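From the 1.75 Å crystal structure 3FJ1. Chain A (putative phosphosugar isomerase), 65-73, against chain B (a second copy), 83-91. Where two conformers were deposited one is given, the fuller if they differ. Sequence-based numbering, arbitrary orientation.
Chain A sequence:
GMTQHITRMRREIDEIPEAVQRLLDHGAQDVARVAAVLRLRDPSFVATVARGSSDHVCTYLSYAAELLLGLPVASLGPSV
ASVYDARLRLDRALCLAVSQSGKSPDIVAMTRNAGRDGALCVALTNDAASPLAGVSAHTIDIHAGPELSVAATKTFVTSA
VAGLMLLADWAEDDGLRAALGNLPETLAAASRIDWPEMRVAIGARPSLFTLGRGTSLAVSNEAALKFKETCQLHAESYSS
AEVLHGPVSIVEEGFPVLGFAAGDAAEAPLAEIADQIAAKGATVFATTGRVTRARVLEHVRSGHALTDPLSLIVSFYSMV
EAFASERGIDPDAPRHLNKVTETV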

ATOM      1  N   ALA A  65      14.834   3.133   7.035  1.00  8.76           N
ATOM      2  CA  ALA A  65      14.869   4.129   8.136  1.00  9.02           C
ATOM      3  C   ALA A  65      14.481   3.535   9.503  1.00  9.08           C
ATOM      4  O   ALA A  65      15.034   3.874  10.559  1.00  9.10           O
ATOM      5  CB  ALA A  65      13.981   5.276   7.827  1.00  8.64           C
ATOM      6  N   GLU A  66      13.462   2.691   9.467  1.00  9.25           N
ATOM      7  CA  GLU A  66      12.979   2.018  10.660  1.00  9.60           C
ATOM      8  C   GLU A  66      14.039   1.063  11.192  1.00 10.15           C
ATOM      9  O   GLU A  66      14.327   1.096  12.372  1.00 10.64           O
ATOM     10  CB  GLU A  66      11.640   1.332  10.375  1.00  9.40           C
ATOM     11  CG  GLU A  66      10.515   2.379  10.293  1.00  9.22           C
ATOM     12  CD  GLU A  66       9.141   1.857   9.847  1.00  9.45           C
ATOM     13  OE1 GLU A  66       8.972   0.633   9.613  1.00 10.31           O
ATOM     14  OE2 GLU A  66       8.233   2.709   9.718  1.00  9.32           O
ATOM     15  N   LEU A  67      14.660   0.267  10.318  1.00 10.65           N
ATOM     16  CA  LEU A  67      15.708  -0.693  10.756  1.00 11.14           C
ATOM     17  C   LEU A  67      17.034  -0.038  11.187  1.00 11.35           C
ATOM     18  O   LEU A  67      17.677  -0.490  12.141  1.00 11.77           O
ATOM     19  CB  LEU A  67      15.962  -1.752   9.676  1.00 11.54           C
ATOM     20  CG  LEU A  67      14.755  -2.628   9.282  1.00 11.65           C
ATOM     21  CD1 LEU A  67      15.103  -3.638   8.188  1.00 11.74           C
ATOM     22  CD2 LEU A  67      14.144  -3.334  10.477  1.00 11.97           C
ATOM     23  N   LEU A  68      17.433   1.036  10.519  1.00 12.03           N
ATOM     24  CA  LEU A  68      18.695   1.758  10.873  1.00 13.03           C
ATOM     25  C   LEU A  68      18.592   2.755  12.017  1.00 13.00           C
ATOM     26  O   LEU A  68      19.485   2.850  12.865  1.00 13.67           O
ATOM     27  CB  LEU A  68      19.214   2.559   9.696  1.00 14.10           C
ATOM     28  CG  LEU A  68      19.927   1.847   8.602  1.00 15.25           C
ATOM     29  CD1 LEU A  68      20.118   2.892   7.469  1.00 15.96           C
ATOM     30  CD2 LEU A  68      21.293   1.223   9.054  1.00 15.00           C
ATOM     31  N   LEU A  69      17.524   3.531  12.011  1.00 12.53           N
ATOM     32  CA  LEU A  69      17.357   4.639  12.924  1.00 12.43           C
ATOM     33  C   LEU A  69      16.211   4.509  13.911  1.00 12.01           C
ATOM     34  O   LEU A  69      16.129   5.278  14.892  1.00 10.95           O
ATOM     35  CB  LEU A  69      17.171   5.903  12.094  1.00 13.33           C
ATOM     36  CG  LEU A  69      18.366   6.327  11.236  1.00 14.48           C
ATOM     37  CD1 LEU A  69      17.845   7.245  10.162  1.00 15.81           C
ATOM     38  CD2 LEU A  69      19.447   6.974  12.076  1.00 14.95           C
ATOM     39  N   GLY A  70      15.329   3.534  13.678  1.00 11.45           N
ATOM     40  CA  GLY A  70      14.148   3.343  14.512  1.00 11.26           C
ATOM     41  C   GLY A  70      13.070   4.431  14.355  1.00 10.88           C
ATOM     42  O   GLY A  70      12.156   4.532  15.175  1.00 10.47           O
ATOM     43  N   LEU A  71      13.150   5.212  13.286  1.00 10.41           N
ATOM     44  CA  LEU A  71      12.196   6.285  13.077  1.00 11.62           C
ATOM     45  C   LEU A  71      10.982   5.757  12.352  1.00 11.03           C
ATOM     46  O   LEU A  71      11.120   5.090  11.337  1.00 10.97           O
ATOM     47  CB  LEU A  71      12.812   7.442  12.280  1.00 12.36           C
ATOM     48  CG  LEU A  71      13.930   8.221  12.991  1.00 12.76           C
ATOM     49  CD1 LEU A  71      14.470   9.314  12.085  1.00 13.63           C
ATOM     50  CD2 LEU A  71      13.446   8.820  14.318  1.00 13.29           C
ATOM     51  N   PRO A  72       9.789   6.024  12.896  1.00 10.72           N
ATOM     52  CA  PRO A  72       8.565   5.597  12.222  1.00 10.42           C
ATOM     53  C   PRO A  72       8.369   6.444  10.944  1.00 10.05           C
ATOM     54  O   PRO A  72       8.701   7.646  10.913  1.00  9.45           O
ATOM     55  CB  PRO A  72       7.492   5.844  13.275  1.00 11.04           C
ATOM     56  CG  PRO A  72       8.044   6.921  14.123  1.00 10.92           C
ATOM     57  CD  PRO A  72       9.516   6.759  14.139  1.00 10.74           C
ATOM     58  N   VAL A  73       7.847   5.817   9.902  1.00  8.96           N
ATOM     59  CA  VAL A  73       7.701   6.443   8.582  1.00  8.48           C
ATOM     60  C   VAL A  73       6.244   6.371   8.127  1.00  8.74           C
ATOM     61  O   VAL A  73       5.671   5.281   7.962  1.00  8.60           O
ATOM     62  CB  VAL A  73       8.585   5.736   7.550  1.00  8.71           C
ATOM     63  CG1 VAL A  73       8.548   6.457   6.185  1.00  8.52           C
ATOM     64  CG2 VAL A  73      10.051   5.631   8.071  1.00  8.69           C
TER
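Chain B, residues 83-91: VYDARLRLD

A glycine that ends a helix can let a partner backbone come unusually close, because it has no side chain to stand in the way and its carbonyl is free to accept a hydrogen bond from that partner. The contact between two copies of this putative phosphosugar isomerase is a compact example. In chain A the helix runs through Leu A69, Gly A70 breaks it with a positive phi (phi/psi 71/16), and Leu A71 and Pro A72 continue in an extended conformation. Chain B lies along this corner without regular secondary structure. Asp B85 also turns with positive phi (46/46), and from Ala B86 to Arg B89 the backbone is extended. The two chains advance in the same sense: Leu A67 lies nearest Ala B86 (CA to CA 5.9 Å), Gly A70 nearest Leu B88 (CA to CA 4.0 Å), and Pro A72 meets Arg B89 and Leu B90.

Leu A67 covers the most surface on the helical side. Its CA-to-CB bond points sideways, but the m,t rotamer brings the end of the side chain to chain B. There CD1 of Leu A67 sits over the face of the Tyr B84 ring, 3.7 Å from the centroid and only 6° off the normal, a CH-pi contact, while CD2 of Leu A67 packs 3.5 Å from CG of Tyr B84 and 3.8 Å from CB of Ala B86.

Gly A70 allows the backbones to close up. Its CA lies 3.3 Å from O of Arg B87, and a CB in the ideal position would fall 2.5 Å from that same oxygen, a clash; the positive phi favours glycine independently. The carbonyl O of Gly A70 accepts the one direct hydrogen bond between the stretches, from N of Arg B89 at 2.7 Å, and also receives a CA-H...O contact from CA of Leu B88 at 3.3 Å.

Arg B89 makes the largest contribution from chain B. Its CB points toward chain A, and the side chain runs back over Leu A71 towards O of Leu A69, against the direction in which the backbones advance, with CD2 of Leu A71 over one face of the guanidinium, 3.7 Å from NH1 of Arg B89. Water 2 extends the contact, donating to O of Leu A69 (2.7 Å) and accepting from NH1 of Arg B89 (2.9 Å). On the other side of the Arg B89 backbone, CD of Pro A72 rests 3.5 Å from O of Arg B89, and CB of Pro A72 meets CD2 of Leu B90 at 3.9 Å. Apolar packing is found at both ends of the contact, and the one direct hydrogen bond lies between them, at the turn.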

ATOM      1  N   VAL B  83      10.120 -10.187  12.482  1.00  8.19           N
ATOM      2  CA  VAL B  83      11.294 -10.692  11.770  1.00  8.52           C
ATOM      3  C   VAL B  83      12.560  -9.991  12.262  1.00  9.00           C
ATOM      4  O   VAL B  83      13.490 -10.657  12.689  1.00  9.00           O
ATOM      5  CB  VAL B  83      11.109 -10.568  10.222  1.00  8.21           C
ATOM      6  CG1 VAL B  83      12.357 -10.890   9.482  1.00  8.09           C
ATOM      7  CG2 VAL B  83       9.944 -11.486   9.733  1.00  8.38           C
ATOM      8  N   TYR B  84      12.575  -8.657  12.271  1.00  8.38           N
ATOM      9  CA  TYR B  84      13.764  -7.891  12.630  1.00  8.70           C
ATOM     10  C   TYR B  84      13.906  -7.530  14.098  1.00  8.84           C
ATOM     11  O   TYR B  84      15.018  -7.227  14.546  1.00  8.16           O
ATOM     12  CB  TYR B  84      13.811  -6.593  11.834  1.00  8.59           C
ATOM     13  CG  TYR B  84      13.810  -6.836  10.339  1.00  8.70           C
ATOM     14  CD1 TYR B  84      14.958  -7.266   9.675  1.00  8.22           C
ATOM     15  CD2 TYR B  84      12.652  -6.637   9.598  1.00  8.19           C
ATOM     16  CE1 TYR B  84      14.953  -7.481   8.290  1.00  8.08           C
ATOM     17  CE2 TYR B  84      12.621  -6.867   8.219  1.00  8.66           C
ATOM     18  CZ  TYR B  84      13.767  -7.285   7.570  1.00  8.42           C
ATOM     19  OH  TYR B  84      13.670  -7.479   6.206  1.00  8.19           O
ATOM     20  N   ASP B  85      12.786  -7.561  14.827  1.00  8.63           N
ATOM     21  CA  ASP B  85      12.693  -7.140  16.219  1.00  9.30           C
ATOM     22  C   ASP B  85      13.405  -5.786  16.419  1.00  9.61           C
ATOM     23  O   ASP B  85      14.192  -5.586  17.351  1.00  9.52           O
ATOM     24  CB  ASP B  85      13.209  -8.206  17.177  1.00  9.27           C
ATOM     25  CG  ASP B  85      12.870  -7.906  18.632  1.00  9.73           C
ATOM     26  OD1 ASP B  85      11.928  -7.147  18.892  1.00  8.39           O
ATOM     27  OD2 ASP B  85      13.550  -8.449  19.540  1.00 10.50           O
ATOM     28  N   ALA B  86      13.120  -4.858  15.506  1.00 10.05           N
ATOM     29  CA  ALA B  86      13.727  -3.545  15.518  1.00  9.90           C
ATOM     30  C   ALA B  86      13.208  -2.697  16.662  1.00 11.04           C
ATOM     31  O   ALA B  86      12.046  -2.821  17.074  1.00 10.67           O
ATOM     32  CB  ALA B  86      13.445  -2.822  14.169  1.00 10.03           C
ATOM     33  N   ARG B  87      14.087  -1.874  17.222  1.00 11.74           N
ATOM     34  CA  ARG B  87      13.691  -0.904  18.241  0.50 12.25           C
ATOM     35  C   ARG B  87      13.239   0.367  17.520  1.00 12.14           C
ATOM     36  O   ARG B  87      14.047   1.001  16.803  1.00 12.26           O
ATOM     37  CB  ARG B  87      14.861  -0.584  19.181  0.50 12.69           C
ATOM     38  CG  ARG B  87      14.572   0.576  20.152  0.50 13.03           C
ATOM     39  CD  ARG B  87      15.717   0.802  21.155  0.50 13.58           C
ATOM     40  NE  ARG B  87      15.996  -0.399  21.944  0.50 13.86           N
ATOM     41  CZ  ARG B  87      16.986  -0.527  22.824  0.50 14.77           C
ATOM     42  NH1 ARG B  87      17.847   0.459  23.042  0.50 14.81           N
ATOM     43  NH2 ARG B  87      17.142  -1.683  23.470  0.50 14.86           N
ATOM     44  N   LEU B  88      11.976   0.740  17.701  1.00 11.65           N
ATOM     45  CA  LEU B  88      11.422   1.936  17.108  1.00 11.79           C
ATOM     46  C   LEU B  88      11.300   3.031  18.162  1.00 12.96           C
ATOM     47  O   LEU B  88      11.328   2.752  19.364  1.00 12.68           O
ATOM     48  CB  LEU B  88      10.049   1.651  16.533  1.00 11.33           C
ATOM     49  CG  LEU B  88       9.975   0.690  15.338  1.00 10.71           C
ATOM     50  CD1 LEU B  88       8.548   0.640  14.802  1.00  9.35           C
ATOM     51  CD2 LEU B  88      10.972   1.101  14.205  1.00 10.08           C
ATOM     52  N   ARG B  89      11.202   4.267  17.684  1.00 12.87           N
ATOM     53  CA  ARG B  89      11.021   5.435  18.523  1.00 13.73           C
ATOM     54  C   ARG B  89       9.555   5.853  18.470  1.00 13.07           C
ATOM     55  O   ARG B  89       9.151   6.625  17.603  1.00 12.88           O
ATOM     56  CB  ARG B  89      11.958   6.566  18.048  1.00 13.88           C
ATOM     57  CG  ARG B  89      13.440   6.225  18.317  1.00 14.64           C
ATOM     58  CD  ARG B  89      14.409   7.280  17.765  1.00 15.72           C
ATOM     59  NE  ARG B  89      14.020   8.639  18.163  1.00 16.19           N
ATOM     60  CZ  ARG B  89      14.672   9.740  17.799  1.00 16.67           C
ATOM     61  NH1 ARG B  89      15.781   9.662  17.071  1.00 16.67           N
ATOM     62  NH2 ARG B  89      14.235  10.919  18.190  1.00 16.80           N
ATOM     63  N   LEU B  90       8.752   5.316  19.384  1.00 12.57           N
ATOM     64  CA  LEU B  90       7.290   5.596  19.381  1.00 13.27           C
ATOM     65  C   LEU B  90       6.817   6.346  20.631  1.00 14.61           C
ATOM     66  O   LEU B  90       5.635   6.294  20.988  1.00 13.46           O
ATOM     67  CB  LEU B  90       6.502   4.301  19.218  1.00 13.47           C
ATOM     68  CG  LEU B  90       6.867   3.470  17.980  1.00 13.69           C
ATOM     69  CD1 LEU B  90       6.137   2.117  17.982  1.00 13.76           C
ATOM     70  CD2 LEU B  90       6.540   4.255  16.727  1.00 14.40           C
ATOM     71  N   ASP B  91       7.736   7.055  21.281  1.00 15.92           N
ATOM     72  CA  ASP B  91       7.394   7.826  22.475  1.00 17.29           C
ATOM     73  C   ASP B  91       6.173   8.706  22.214  1.00 16.60           C
ATOM     74  O   ASP B  91       6.085   9.392  21.194  1.00 15.92           O
ATOM     75  CB  ASP B  91       8.590   8.675  22.886  1.00 19.33           C
ATOM     76  CG  ASP B  91       8.327   9.520  24.106  1.00 21.06           C
ATOM     77  OD1 ASP B  91       7.984   8.965  25.173  1.00 22.70           O
ATOM     78  OD2 ASP B  91       8.516  10.750  24.004  1.00 22.50           O
TER
HETATM   79  O   HOH W   1      15.795   0.241  14.662  1.00 16.87           O
HETATM   80  O   HOH W   2      17.304   7.479  15.821  1.00 24.84           O